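Local structure of protein Pcdhgb2 (Mus musculus, 5SZR) at residues 174-179 with 205-210; 317-322 with 415-420; 42-47 with 80-85; 209-214 with 240-245. The protein probably acts as a calcium-dependent cell-adhesion protein that may help establish specific neuronal connections, this chain being its extracellular cadherin domains 3 to 6. All coordinates share one frame; numbering follows the deposited sequence.

Contact 1 of 4, residues 174-179 with 205-210; sequences DREAIP and ISDVND. With CA (calcium ion), chain N; CA (calcium ion), chain M; CA (calcium ion), chain O.
Ile205 and Arg175 meet along their aliphatic parts, and the polar end of the arginine then runs on to Asp207, a calcium ligand of the cadherin linker. Ile205 CG2 lies 3.8 Å from Arg175 CB, while its backbone N donates to Pro179 O at 3.0 Å. The arginine has CG anti to its backbone N (chi1 -170°) and bends at chi3, which carries NE to Asp207 OD1 at 3.1 Å in a salt bridge. That oxygen is met from above the carboxylate plane, and the two flat groups stand 84° apart. Asp207 OD1 also binds one calcium at 2.3 Å, which Glu176 OE2 binds at 2.4 Å; Arg175 NH2 bonds to this same OE2 at 3.1 Å. An alanine in place of Arg175 would probably leave the two bunched carboxylates without the guanidinium they share and open a gap over the Ile205 carbonyl where CG and CD had lain. Asp210 spans two calcium ions, OD1 on the one held by Asp207 and OD2 on the one held by Asp174. Asp207 OD2 turns toward Asn247. The loop 174-179 precedes strand 180-189, and Ile205, next to last in strand 196-206, packs against Leu119 of strand 119-120, with Glu121 serving both calcium sites and Asp243 also binding the one held by Asp207.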
loop_
_atom_site.group_PDB
_atom_site.type_symbol
_atom_site.label_atom_id
_atom_site.label_comp_id
_atom_site.label_asym_id
_atom_site.label_seq_id
_atom_site.Cartn_x
_atom_site.Cartn_y
_atom_site.Cartn_z
ATOM N N ASP A 174 -2.673 11.659 2.458
ATOM C CA ASP A 174 -2.288 10.500 1.653
ATOM C C ASP A 174 -2.608 9.250 2.471
ATOM O O ASP A 174 -1.880 8.928 3.415
ATOM C CB ASP A 174 -0.818 10.556 1.268
ATOM C CG ASP A 174 -0.387 9.362 0.428
ATOM O OD1 ASP A 174 -1.263 8.631 -0.076
ATOM O OD2 ASP A 174 0.835 9.158 0.268
ATOM N N ARG A 175 -3.683 8.555 2.089
ATOM C CA ARG A 175 -4.083 7.350 2.809
ATOM C C ARG A 175 -2.990 6.293 2.764
ATOM O O ARG A 175 -2.770 5.573 3.746
ATOM C CB ARG A 175 -5.379 6.787 2.228
ATOM C CG ARG A 175 -5.979 5.673 3.066
ATOM C CD ARG A 175 -6.897 4.791 2.251
ATOM N NE ARG A 175 -6.154 3.989 1.282
ATOM C CZ ARG A 175 -5.585 2.821 1.564
ATOM N NH1 ARG A 175 -5.673 2.320 2.786
ATOM N NH2 ARG A 175 -4.928 2.152 0.624
ATOM N N GLU A 176 -2.292 6.185 1.631
ATOM C CA GLU A 176 -1.260 5.166 1.489
ATOM C C GLU A 176 -0.094 5.385 2.448
ATOM O O GLU A 176 0.637 4.432 2.741
ATOM C CB GLU A 176 -0.774 5.118 0.038
ATOM C CG GLU A 176 -1.706 4.356 -0.911
ATOM C CD GLU A 176 -2.988 5.110 -1.239
ATOM O OE1 GLU A 176 -2.921 6.337 -1.464
ATOM O OE2 GLU A 176 -4.065 4.476 -1.275
ATOM N N ALA A 177 0.089 6.603 2.959
ATOM C CA ALA A 177 1.137 6.894 3.932
ATOM C C ALA A 177 0.621 6.885 5.368
ATOM O O ALA A 177 1.221 6.239 6.233
ATOM C CB ALA A 177 1.793 8.244 3.615
ATOM N N ILE A 178 -0.475 7.589 5.642
ATOM C CA ILE A 178 -1.083 7.613 6.974
ATOM C C ILE A 178 -2.589 7.415 6.843
ATOM O O ILE A 178 -3.298 8.332 6.403
ATOM C CB ILE A 178 -0.779 8.924 7.715
ATOM C CG1 ILE A 178 0.724 9.085 7.939
ATOM C CG2 ILE A 178 -1.519 8.951 9.037
ATOM C CD1 ILE A 178 1.116 10.457 8.427
ATOM N N PRO A 179 -3.118 6.250 7.210
ATOM C CA PRO A 179 -4.546 5.990 6.990
ATOM C C PRO A 179 -5.443 6.461 8.124
ATOM O O PRO A 179 -6.649 6.629 7.918
ATOM C CB PRO A 179 -4.597 4.464 6.839
ATOM C CG PRO A 179 -3.467 3.978 7.677
ATOM C CD PRO A 179 -2.382 5.027 7.582
ATOM N N ILE A 205 -9.018 8.224 7.103
ATOM C CA ILE A 205 -8.743 8.746 5.769
ATOM C C ILE A 205 -9.245 7.732 4.750
ATOM O O ILE A 205 -8.768 6.592 4.716
ATOM C CB ILE A 205 -7.246 9.025 5.574
ATOM C CG1 ILE A 205 -6.717 9.955 6.672
ATOM C CG2 ILE A 205 -6.998 9.619 4.198
ATOM C CD1 ILE A 205 -7.302 11.350 6.636
ATOM N N SER A 206 -10.210 8.138 3.927
ATOM C CA SER A 206 -10.787 7.245 2.931
ATOM C C SER A 206 -9.977 7.282 1.633
ATOM O O SER A 206 -9.254 8.241 1.345
ATOM C CB SER A 206 -12.250 7.608 2.659
ATOM O OG SER A 206 -12.368 8.941 2.205
ATOM N N ASP A 207 -10.114 6.221 0.845
ATOM C CA ASP A 207 -9.253 6.005 -0.312
ATOM C C ASP A 207 -9.791 6.691 -1.561
ATOM O O ASP A 207 -11.003 6.786 -1.771
ATOM C CB ASP A 207 -9.082 4.509 -0.585
ATOM C CG ASP A 207 -8.127 4.229 -1.742
ATOM O OD1 ASP A 207 -6.939 4.602 -1.636
ATOM O OD2 ASP A 207 -8.561 3.625 -2.748
ATOM N N VAL A 208 -8.864 7.168 -2.386
ATOM C CA VAL A 208 -9.122 7.681 -3.724
ATOM C C VAL A 208 -8.226 6.903 -4.683
ATOM O O VAL A 208 -7.147 6.438 -4.303
ATOM C CB VAL A 208 -8.859 9.206 -3.796
ATOM C CG1 VAL A 208 -8.889 9.719 -5.225
ATOM C CG2 VAL A 208 -9.882 9.953 -2.952
ATOM N N ASN A 209 -8.691 6.722 -5.920
ATOM C CA ASN A 209 -7.902 6.009 -6.923
ATOM C C ASN A 209 -6.844 6.960 -7.474
ATOM O O ASN A 209 -6.986 7.554 -8.546
ATOM C CB ASN A 209 -8.788 5.461 -8.034
ATOM C CG ASN A 209 -8.026 4.553 -8.987
ATOM O OD1 ASN A 209 -7.015 3.959 -8.614
ATOM N ND2 ASN A 209 -8.508 4.443 -10.221
ATOM N N ASP A 210 -5.748 7.099 -6.725
ATOM C CA ASP A 210 -4.647 7.960 -7.142
ATOM C C ASP A 210 -3.351 7.186 -7.368
ATOM O O ASP A 210 -2.278 7.790 -7.422
ATOM C CB ASP A 210 -4.431 9.085 -6.126
ATOM C CG ASP A 210 -4.262 8.572 -4.700
ATOM O OD1 ASP A 210 -4.652 7.416 -4.423
ATOM O OD2 ASP A 210 -3.742 9.334 -3.855
HETATM CA CA CA N . -5.358 5.820 -2.843
HETATM CA CA CA M . -2.746 8.609 -1.887
HETATM CA CA CA O . -5.378 2.228 -8.287
HETATM O O HOH W 1 -0.725 7.994 -3.242
HETATM O O HOH W 2 -1.993 10.879 -1.781
#

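Contact 2 of 4, residues 317-322 with 415-420; sequences DRNDNA and PPLSAT. With CA (calcium ion), chain Q; CA (calcium ion), chain R; CA (calcium ion), chain P; MAN (alpha-D-mannopyranose), chain V.
Asn319 and Leu417 slide past each other in opposite directions, the amide of one running alongside the branched end of the other. Asn319 ND2 comes within 3.4 Å of Leu417 CG. The same nitrogen makes a weak hydrogen bond to Pro415 O, also at 3.4 Å. The other end of the amide has a stronger claim: Asn319 OD1 binds a calcium ion at 2.3 Å, and this metal bond sets how the amide is turned, with oxygen to the ion and nitrogen to the loop of the last domain. CG anti to the backbone N (chi1 -168°) brings the group there. Leu417 CD1 rests against the backbone, 3.5 Å from Asn321 O, itself a ligand of that calcium. Behind it, Leu417 CB touches Ala322 CB at 3.8 Å, so an apolar patch flanks the metal site. Asp317, the backbone O of Arg318 and Asp320 serve the other calcium ions, Asp320 bridging two of them through its separate oxygens. Asp360 and Asp411 add carboxylates to the ion held by Asn319, joining the linker to the following domain, as in cadherin repeats generally. The linker 317-322 leads from strand 306-316 to strand 324-327, whereas Leu417 stands just before strand 418-428, which pairs with strand 402-410 and carries O-linked mannose on Ser418 and Thr420.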
loop_
_atom_site.group_PDB
_atom_site.type_symbol
_atom_site.label_atom_id
_atom_site.label_comp_id
_atom_site.label_asym_id
_atom_site.label_seq_id
_atom_site.Cartn_x
_atom_site.Cartn_y
_atom_site.Cartn_z
ATOM N N ASP A 317 14.367 -23.699 -30.088
ATOM C CA ASP A 317 14.571 -24.717 -31.107
ATOM C C ASP A 317 14.665 -26.096 -30.469
ATOM O O ASP A 317 15.414 -26.297 -29.509
ATOM C CB ASP A 317 15.837 -24.415 -31.907
ATOM C CG ASP A 317 16.070 -25.411 -33.028
ATOM O OD1 ASP A 317 15.077 -25.895 -33.613
ATOM O OD2 ASP A 317 17.248 -25.711 -33.322
ATOM N N ARG A 318 13.895 -27.039 -30.995
ATOM C CA ARG A 318 14.038 -28.449 -30.674
ATOM C C ARG A 318 14.524 -29.210 -31.901
ATOM O O ARG A 318 14.476 -28.709 -33.028
ATOM C CB ARG A 318 12.719 -29.054 -30.181
ATOM C CG ARG A 318 12.364 -28.718 -28.743
ATOM C CD ARG A 318 11.190 -29.567 -28.278
ATOM N NE ARG A 318 10.823 -29.297 -26.891
ATOM C CZ ARG A 318 11.440 -29.830 -25.839
ATOM N NH1 ARG A 318 11.036 -29.533 -24.610
ATOM N NH2 ARG A 318 12.462 -30.659 -26.019
ATOM N N ASN A 319 14.993 -30.435 -31.670
ATOM C CA ASN A 319 15.496 -31.276 -32.756
ATOM C C ASN A 319 14.353 -32.115 -33.331
ATOM O O ASN A 319 14.286 -33.334 -33.176
ATOM C CB ASN A 319 16.643 -32.153 -32.271
ATOM C CG ASN A 319 17.383 -32.810 -33.421
ATOM O OD1 ASN A 319 17.563 -32.196 -34.470
ATOM N ND2 ASN A 319 17.796 -34.067 -33.241
ATOM N N ASP A 320 13.437 -31.429 -34.016
ATOM C CA ASP A 320 12.301 -32.090 -34.643
ATOM C C ASP A 320 12.477 -32.268 -36.150
ATOM O O ASP A 320 11.507 -32.581 -36.848
ATOM C CB ASP A 320 11.003 -31.331 -34.336
ATOM C CG ASP A 320 11.086 -29.848 -34.658
ATOM O OD1 ASP A 320 12.199 -29.332 -34.877
ATOM O OD2 ASP A 320 10.023 -29.189 -34.674
ATOM N N ASN A 321 13.691 -32.091 -36.665
ATOM C CA ASN A 321 13.987 -32.335 -38.071
ATOM C C ASN A 321 15.224 -33.214 -38.163
ATOM O O ASN A 321 16.272 -32.871 -37.609
ATOM C CB ASN A 321 14.208 -31.028 -38.834
ATOM C CG ASN A 321 12.937 -30.224 -38.982
ATOM O OD1 ASN A 321 12.175 -30.414 -39.932
ATOM N ND2 ASN A 321 12.701 -29.317 -38.043
ATOM N N ALA A 322 15.096 -34.343 -38.855
ATOM C CA ALA A 322 16.249 -35.183 -39.123
ATOM C C ALA A 322 17.006 -34.650 -40.335
ATOM O O ALA A 322 16.400 -34.103 -41.261
ATOM C CB ALA A 322 15.821 -36.620 -39.379
ATOM N N PRO A 415 18.152 -36.720 -28.324
ATOM C CA PRO A 415 19.009 -37.691 -29.019
ATOM C C PRO A 415 19.282 -37.296 -30.473
ATOM O O PRO A 415 18.510 -36.526 -31.050
ATOM C CB PRO A 415 18.197 -38.985 -28.942
ATOM C CG PRO A 415 16.776 -38.523 -28.910
ATOM C CD PRO A 415 16.764 -37.202 -28.187
ATOM N N PRO A 416 20.386 -37.788 -31.039
ATOM C CA PRO A 416 20.766 -37.398 -32.407
ATOM C C PRO A 416 19.908 -38.084 -33.463
ATOM O O PRO A 416 19.769 -39.310 -33.467
ATOM C CB PRO A 416 22.229 -37.850 -32.514
ATOM C CG PRO A 416 22.685 -38.056 -31.102
ATOM C CD PRO A 416 21.476 -38.481 -30.334
ATOM N N LEU A 417 19.352 -37.288 -34.374
ATOM C CA LEU A 417 18.721 -37.816 -35.577
ATOM C C LEU A 417 19.757 -37.943 -36.691
ATOM O O LEU A 417 20.766 -37.232 -36.711
ATOM C CB LEU A 417 17.568 -36.918 -36.029
ATOM C CG LEU A 417 16.477 -36.621 -34.998
ATOM C CD1 LEU A 417 15.467 -35.628 -35.555
ATOM C CD2 LEU A 417 15.785 -37.897 -34.549
ATOM N N SER A 418 19.500 -38.859 -37.627
ATOM C CA SER A 418 20.493 -39.153 -38.648
ATOM C C SER A 418 19.829 -39.575 -39.952
ATOM O O SER A 418 18.642 -39.910 -39.998
ATOM C CB SER A 418 21.452 -40.254 -38.191
ATOM O OG SER A 418 20.773 -41.495 -38.138
ATOM N N ALA A 419 20.627 -39.544 -41.015
ATOM C CA ALA A 419 20.299 -40.145 -42.296
ATOM C C ALA A 419 21.483 -40.996 -42.737
ATOM O O ALA A 419 22.620 -40.762 -42.315
ATOM C CB ALA A 419 19.974 -39.089 -43.362
ATOM N N THR A 420 21.211 -41.992 -43.577
ATOM C CA THR A 420 22.232 -42.932 -44.012
ATOM C C THR A 420 22.258 -43.014 -45.532
ATOM O O THR A 420 21.281 -42.688 -46.211
ATOM C CB THR A 420 22.001 -44.327 -43.417
ATOM O OG1 THR A 420 20.675 -44.770 -43.731
ATOM C CG2 THR A 420 22.177 -44.298 -41.907
HETATM CA CA CA Q . 13.444 -27.286 -34.821
HETATM CA CA CA R . 18.140 -31.718 -36.626
HETATM CA CA CA P . 9.646 -27.238 -35.888
HETATM C C1 MAN V . 20.739 -45.917 -44.604
HETATM C C2 MAN V . 19.340 -45.867 -45.237
HETATM C C3 MAN V . 18.281 -46.205 -44.187
HETATM C C4 MAN V . 18.615 -47.521 -43.476
HETATM C C5 MAN V . 20.027 -47.450 -42.877
HETATM C C6 MAN V . 20.463 -48.763 -42.264
HETATM O O2 MAN V . 19.201 -46.863 -46.254
HETATM O O3 MAN V . 16.980 -46.279 -44.756
HETATM O O4 MAN V . 17.682 -47.750 -42.435
HETATM O O5 MAN V . 20.977 -47.124 -43.917
HETATM O O6 MAN V . 20.301 -49.780 -43.254
HETATM O O HOH W 3 9.641 -28.473 -38.168
HETATM O O HOH W 4 7.316 -27.598 -35.446
#

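Contact 3 of 4, residues 42-47 with 80-85; sequences YAFHNV and LNVEAK
Around the Phe44 ring, Asn81 O lies at the edge and in the plane, while Leu80 CD2 comes obliquely to within 3.6 Å of Phe44 CE1. Tyr42 has Val82 CG1 at its ring edge, and Ala84 CB approaches that ring obliquely, 3.9 Å from Tyr42 CE1. One face of the His45 imidazole is covered by Asn46 CB, offset toward the rim. Tyr42 and Phe44 belong to an antiparallel strand pair in the beta sandwich of a cadherin domain, His45 following directly after; strand 41-44 forms an outer edge of its sheet within the chain. Tyr42, Phe44, Leu80, Val82 and Ala84 build the apolar side, with Leu57 of strand 55-57 packed against it, whereas Ala43 and Glu83 point to the other face. Tyr42 and Phe44 have CG anti to their carbonyl carbon, chi1 -57° and -66°, and cross Val82 obliquely, Tyr42 at CG1 and Phe44 at CG2. Ala43 and Glu83 form the hydrogen-bonded pair: Glu83 N to Ala43 O is short, 2.7 Å, and nearly along the C=O axis, while the return bond is weak. His45 N continues the ladder to Asn81 O. Past the end of strand 41-44, the side chain of Asn81 takes over, its OD1 bonded to Ser95 in strand 91-101. Its amide nitrogen reaches back to the turn, making weak bonds from Asn81 ND2 to His45 O at 3.4 Å and to Asn46 O at 3.1 Å.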
loop_
_atom_site.group_PDB
_atom_site.type_symbol
_atom_site.label_atom_id
_atom_site.label_comp_id
_atom_site.label_asym_id
_atom_site.label_seq_id
_atom_site.Cartn_x
_atom_site.Cartn_y
_atom_site.Cartn_z
ATOM N N TYR A 42 -30.395 36.818 69.137
ATOM C CA TYR A 42 -30.255 37.138 67.725
ATOM C C TYR A 42 -30.979 36.099 66.880
ATOM O O TYR A 42 -31.070 34.924 67.250
ATOM C CB TYR A 42 -28.780 37.195 67.311
ATOM C CG TYR A 42 -27.960 38.175 68.111
ATOM C CD1 TYR A 42 -27.877 39.508 67.734
ATOM C CD2 TYR A 42 -27.271 37.769 69.246
ATOM C CE1 TYR A 42 -27.129 40.409 68.461
ATOM C CE2 TYR A 42 -26.520 38.664 69.981
ATOM C CZ TYR A 42 -26.453 39.983 69.584
ATOM O OH TYR A 42 -25.707 40.880 70.312
ATOM N N ALA A 43 -31.494 36.543 65.736
ATOM C CA ALA A 43 -32.207 35.653 64.833
ATOM C C ALA A 43 -32.273 36.290 63.453
ATOM O O ALA A 43 -32.378 37.513 63.326
ATOM C CB ALA A 43 -33.619 35.347 65.344
ATOM N N PHE A 44 -32.200 35.452 62.423
ATOM C CA PHE A 44 -32.474 35.928 61.078
ATOM C C PHE A 44 -33.946 36.305 60.946
ATOM O O PHE A 44 -34.808 35.816 61.681
ATOM C CB PHE A 44 -32.128 34.863 60.032
ATOM C CG PHE A 44 -30.662 34.541 59.937
ATOM C CD1 PHE A 44 -29.738 35.526 59.629
ATOM C CD2 PHE A 44 -30.213 33.244 60.124
ATOM C CE1 PHE A 44 -28.391 35.224 59.530
ATOM C CE2 PHE A 44 -28.868 32.937 60.023
ATOM C CZ PHE A 44 -27.956 33.928 59.726
ATOM N N HIS A 45 -34.233 37.184 59.989
ATOM C CA HIS A 45 -35.615 37.512 59.671
ATOM C C HIS A 45 -35.678 38.040 58.245
ATOM O O HIS A 45 -34.809 38.809 57.824
ATOM C CB HIS A 45 -36.198 38.526 60.670
ATOM C CG HIS A 45 -36.613 39.826 60.053
ATOM N ND1 HIS A 45 -35.772 40.918 59.983
ATOM C CD2 HIS A 45 -37.781 40.214 59.487
ATOM C CE1 HIS A 45 -36.402 41.919 59.394
ATOM N NE2 HIS A 45 -37.622 41.518 59.084
ATOM N N ASN A 46 -36.703 37.609 57.509
ATOM C CA ASN A 46 -36.908 38.000 56.115
ATOM C C ASN A 46 -35.666 37.710 55.272
ATOM O O ASN A 46 -35.195 38.547 54.496
ATOM C CB ASN A 46 -37.318 39.472 56.015
ATOM C CG ASN A 46 -37.826 39.846 54.627
ATOM O OD1 ASN A 46 -37.095 40.427 53.822
ATOM N ND2 ASN A 46 -39.082 39.516 54.344
ATOM N N VAL A 47 -35.128 36.505 55.431
ATOM C CA VAL A 47 -33.987 36.065 54.643
ATOM C C VAL A 47 -34.442 34.983 53.680
ATOM O O VAL A 47 -35.477 34.335 53.862
ATOM C CB VAL A 47 -32.813 35.554 55.505
ATOM C CG1 VAL A 47 -32.321 36.654 56.449
ATOM C CG2 VAL A 47 -33.212 34.294 56.265
ATOM N N LEU A 80 -28.265 38.983 54.610
ATOM C CA LEU A 80 -28.552 38.492 55.951
ATOM C C LEU A 80 -29.126 39.632 56.785
ATOM O O LEU A 80 -28.465 40.657 56.982
ATOM C CB LEU A 80 -27.292 37.926 56.610
ATOM C CG LEU A 80 -26.835 36.509 56.245
ATOM C CD1 LEU A 80 -26.370 36.413 54.798
ATOM C CD2 LEU A 80 -25.734 36.039 57.195
ATOM N N ASN A 81 -30.353 39.455 57.263
ATOM C CA ASN A 81 -30.982 40.395 58.180
ATOM C C ASN A 81 -31.025 39.749 59.557
ATOM O O ASN A 81 -31.552 38.641 59.707
ATOM C CB ASN A 81 -32.387 40.767 57.710
ATOM C CG ASN A 81 -32.404 41.289 56.289
ATOM O OD1 ASN A 81 -31.620 42.165 55.925
ATOM N ND2 ASN A 81 -33.298 40.744 55.471
ATOM N N VAL A 82 -30.462 40.431 60.551
ATOM C CA VAL A 82 -30.384 39.925 61.915
ATOM C C VAL A 82 -31.229 40.813 62.817
ATOM O O VAL A 82 -31.193 42.045 62.712
ATOM C CB VAL A 82 -28.928 39.856 62.414
ATOM C CG1 VAL A 82 -28.881 39.466 63.882
ATOM C CG2 VAL A 82 -28.133 38.859 61.580
ATOM N N GLU A 83 -31.993 40.182 63.703
ATOM C CA GLU A 83 -32.849 40.874 64.655
ATOM C C GLU A 83 -32.320 40.623 66.061
ATOM O O GLU A 83 -32.165 39.468 66.471
ATOM C CB GLU A 83 -34.294 40.395 64.528
ATOM C CG GLU A 83 -35.249 41.077 65.481
ATOM C CD GLU A 83 -36.492 40.252 65.734
ATOM O OE1 GLU A 83 -36.399 39.006 65.675
ATOM O OE2 GLU A 83 -37.559 40.850 65.989
ATOM N N ALA A 84 -32.048 41.701 66.792
ATOM C CA ALA A 84 -31.575 41.620 68.168
ATOM C C ALA A 84 -32.715 41.958 69.120
ATOM O O ALA A 84 -33.331 43.021 69.001
ATOM C CB ALA A 84 -30.397 42.568 68.397
ATOM N N LYS A 85 -32.986 41.057 70.065
ATOM C CA LYS A 85 -34.086 41.209 71.012
ATOM C C LYS A 85 -33.556 41.106 72.434
ATOM O O LYS A 85 -33.022 40.063 72.826
ATOM C CB LYS A 85 -35.169 40.153 70.771
ATOM C CG LYS A 85 -36.468 40.706 70.211
#

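Contact 4 of 4, residues 209-214 with 240-245; sequences NDNAPV and SDPDLG. With CA (calcium ion), chain O; CA (calcium ion), chain N; CA (calcium ion), chain M.
Asn211 and Asp243 are both turned with CG anti to the carbonyl carbon, at chi1 -72° and -61°, which sets amide and carboxylate against each other with their planes 54° apart. Two bonds result. Asn211 ND2 donates to Asp243 OD1 at 2.6 Å on the syn side, and Asn211 N donates to the syn lone pair of Asp243 OD2 at 2.9 Å. Each carboxylate oxygen also binds a different calcium ion, OD1 the one shared with Asp210 and OD2 the one held by Asn209. Asn211 contributes its backbone O to that second ion at 2.3 Å, and Asp241 grips it with both oxygens. An Asx turn ties the two aspartates together, Asp243 N giving its hydrogen to Asp241 OD1 at 3.1 Å. Pro242 lies across the asparagine amide, with Pro242 CG 3.5 Å from Asn211 CG. An alanine at Asn211 would probably leave Asp243 OD1 without its amide donor and the carboxylate less firmly fixed between the two metals. Farther along, Val214 and Ser240 form an antiparallel hydrogen-bonded pair, Val214 N to Ser240 O and Ser240 N to Val214 O both measuring 2.9 Å. The linker passes from strand 196-206 into strand 214-215 at the sheet edge beside strand 232-240, while Pro213 packs on Ile250 of strand 250-257 and on Ala297 of strand 290-299.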
loop_
_atom_site.group_PDB
_atom_site.type_symbol
_atom_site.label_atom_id
_atom_site.label_comp_id
_atom_site.label_asym_id
_atom_site.label_seq_id
_atom_site.Cartn_x
_atom_site.Cartn_y
_atom_site.Cartn_z
ATOM N N ASN A 209 -8.691 6.722 -5.920
ATOM C CA ASN A 209 -7.902 6.009 -6.923
ATOM C C ASN A 209 -6.844 6.960 -7.474
ATOM O O ASN A 209 -6.986 7.554 -8.546
ATOM C CB ASN A 209 -8.788 5.461 -8.034
ATOM C CG ASN A 209 -8.026 4.553 -8.987
ATOM O OD1 ASN A 209 -7.015 3.959 -8.614
ATOM N ND2 ASN A 209 -8.508 4.443 -10.221
ATOM N N ASP A 210 -5.748 7.099 -6.725
ATOM C CA ASP A 210 -4.647 7.960 -7.142
ATOM C C ASP A 210 -3.351 7.186 -7.368
ATOM O O ASP A 210 -2.278 7.790 -7.422
ATOM C CB ASP A 210 -4.431 9.085 -6.126
ATOM C CG ASP A 210 -4.262 8.572 -4.700
ATOM O OD1 ASP A 210 -4.652 7.416 -4.423
ATOM O OD2 ASP A 210 -3.742 9.334 -3.855
ATOM N N ASN A 211 -3.426 5.862 -7.518
ATOM C CA ASN A 211 -2.245 5.038 -7.759
ATOM C C ASN A 211 -2.492 4.141 -8.960
ATOM O O ASN A 211 -3.443 3.353 -8.967
ATOM C CB ASN A 211 -1.892 4.195 -6.532
ATOM C CG ASN A 211 -1.317 5.025 -5.404
ATOM O OD1 ASN A 211 -0.122 5.322 -5.384
ATOM N ND2 ASN A 211 -2.167 5.404 -4.454
ATOM N N ALA A 212 -1.639 4.260 -9.965
ATOM C CA ALA A 212 -1.723 3.386 -11.125
ATOM C C ALA A 212 -1.060 2.044 -10.817
ATOM O O ALA A 212 -0.076 1.993 -10.075
ATOM C CB ALA A 212 -1.051 4.034 -12.335
ATOM N N PRO A 213 -1.589 0.944 -11.347
ATOM C CA PRO A 213 -0.900 -0.342 -11.192
ATOM C C PRO A 213 0.518 -0.271 -11.736
ATOM O O PRO A 213 0.813 0.482 -12.666
ATOM C CB PRO A 213 -1.767 -1.318 -12.000
ATOM C CG PRO A 213 -2.688 -0.458 -12.817
ATOM C CD PRO A 213 -2.872 0.804 -12.050
ATOM N N VAL A 214 1.409 -1.043 -11.120
ATOM C CA VAL A 214 2.817 -1.089 -11.497
ATOM C C VAL A 214 3.228 -2.547 -11.632
ATOM O O VAL A 214 3.047 -3.333 -10.696
ATOM C CB VAL A 214 3.710 -0.376 -10.464
ATOM C CG1 VAL A 214 5.175 -0.572 -10.817
ATOM C CG2 VAL A 214 3.364 1.100 -10.397
ATOM N N SER A 240 1.038 -4.519 -9.046
ATOM C CA SER A 240 0.554 -4.163 -7.722
ATOM C C SER A 240 -0.103 -2.789 -7.754
ATOM O O SER A 240 0.156 -1.970 -8.639
ATOM C CB SER A 240 1.692 -4.178 -6.697
ATOM O OG SER A 240 2.735 -3.304 -7.091
ATOM N N ASP A 241 -0.963 -2.546 -6.768
ATOM C CA ASP A 241 -1.736 -1.314 -6.686
ATOM C C ASP A 241 -2.130 -1.073 -5.233
ATOM O O ASP A 241 -2.948 -1.822 -4.682
ATOM C CB ASP A 241 -2.969 -1.408 -7.591
ATOM C CG ASP A 241 -3.666 -0.068 -7.792
ATOM O OD1 ASP A 241 -3.964 0.620 -6.797
ATOM O OD2 ASP A 241 -3.929 0.292 -8.958
ATOM N N PRO A 242 -1.579 -0.046 -4.574
ATOM C CA PRO A 242 -1.813 0.115 -3.132
ATOM C C PRO A 242 -3.195 0.634 -2.773
ATOM O O PRO A 242 -3.530 0.657 -1.581
ATOM C CB PRO A 242 -0.733 1.123 -2.720
ATOM C CG PRO A 242 -0.555 1.966 -3.924
ATOM C CD PRO A 242 -0.727 1.028 -5.114
ATOM N N ASP A 243 -4.001 1.044 -3.747
ATOM C CA ASP A 243 -5.328 1.567 -3.460
ATOM C C ASP A 243 -6.244 0.451 -2.949
ATOM O O ASP A 243 -5.900 -0.734 -2.971
ATOM C CB ASP A 243 -5.909 2.240 -4.704
ATOM C CG ASP A 243 -5.065 3.416 -5.180
ATOM O OD1 ASP A 243 -4.394 4.056 -4.340
ATOM O OD2 ASP A 243 -5.069 3.704 -6.394
ATOM N N LEU A 244 -7.425 0.846 -2.476
ATOM C CA LEU A 244 -8.331 -0.065 -1.788
ATOM C C LEU A 244 -9.472 -0.528 -2.686
ATOM O O LEU A 244 -9.954 0.214 -3.548
ATOM C CB LEU A 244 -8.922 0.591 -0.539
ATOM C CG LEU A 244 -8.082 0.620 0.736
ATOM C CD1 LEU A 244 -8.901 1.228 1.872
ATOM C CD2 LEU A 244 -7.592 -0.770 1.104
ATOM N N GLY A 245 -9.905 -1.770 -2.457
ATOM C CA GLY A 245 -11.097 -2.292 -3.109
ATOM C C GLY A 245 -11.018 -2.204 -4.619
ATOM O O GLY A 245 -10.041 -2.634 -5.241
HETATM CA CA CA O . -5.378 2.228 -8.287
HETATM CA CA CA N . -5.358 5.820 -2.843
HETATM CA CA CA M . -2.746 8.609 -1.887
HETATM O O HOH W 1 -0.725 7.994 -3.242
HETATM O O HOH W 2 -1.993 10.879 -1.781
#

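How the contacts relate
Along the chain, contact 3 comes first, contacts 1 and 4 follow, and contact 2 is last. Contacts 1 and 4 make one calcium-bound junction: their centres lie about 10 Å apart, they share Asn209 and Asp210, and one faces the domain before the linker while the other faces the domain after it. Asp207 OD2 probably bonds to Leu244 N across them. Contact 2 belongs to the next such junction, its centre about 60 Å from that of contact 1. Contact 3 lies inside the sandwich of the first domain in this chain, about 132 Å from contact 2 between centres. Sheets thus build the domains, and calcium linkers join them into an elongated rod.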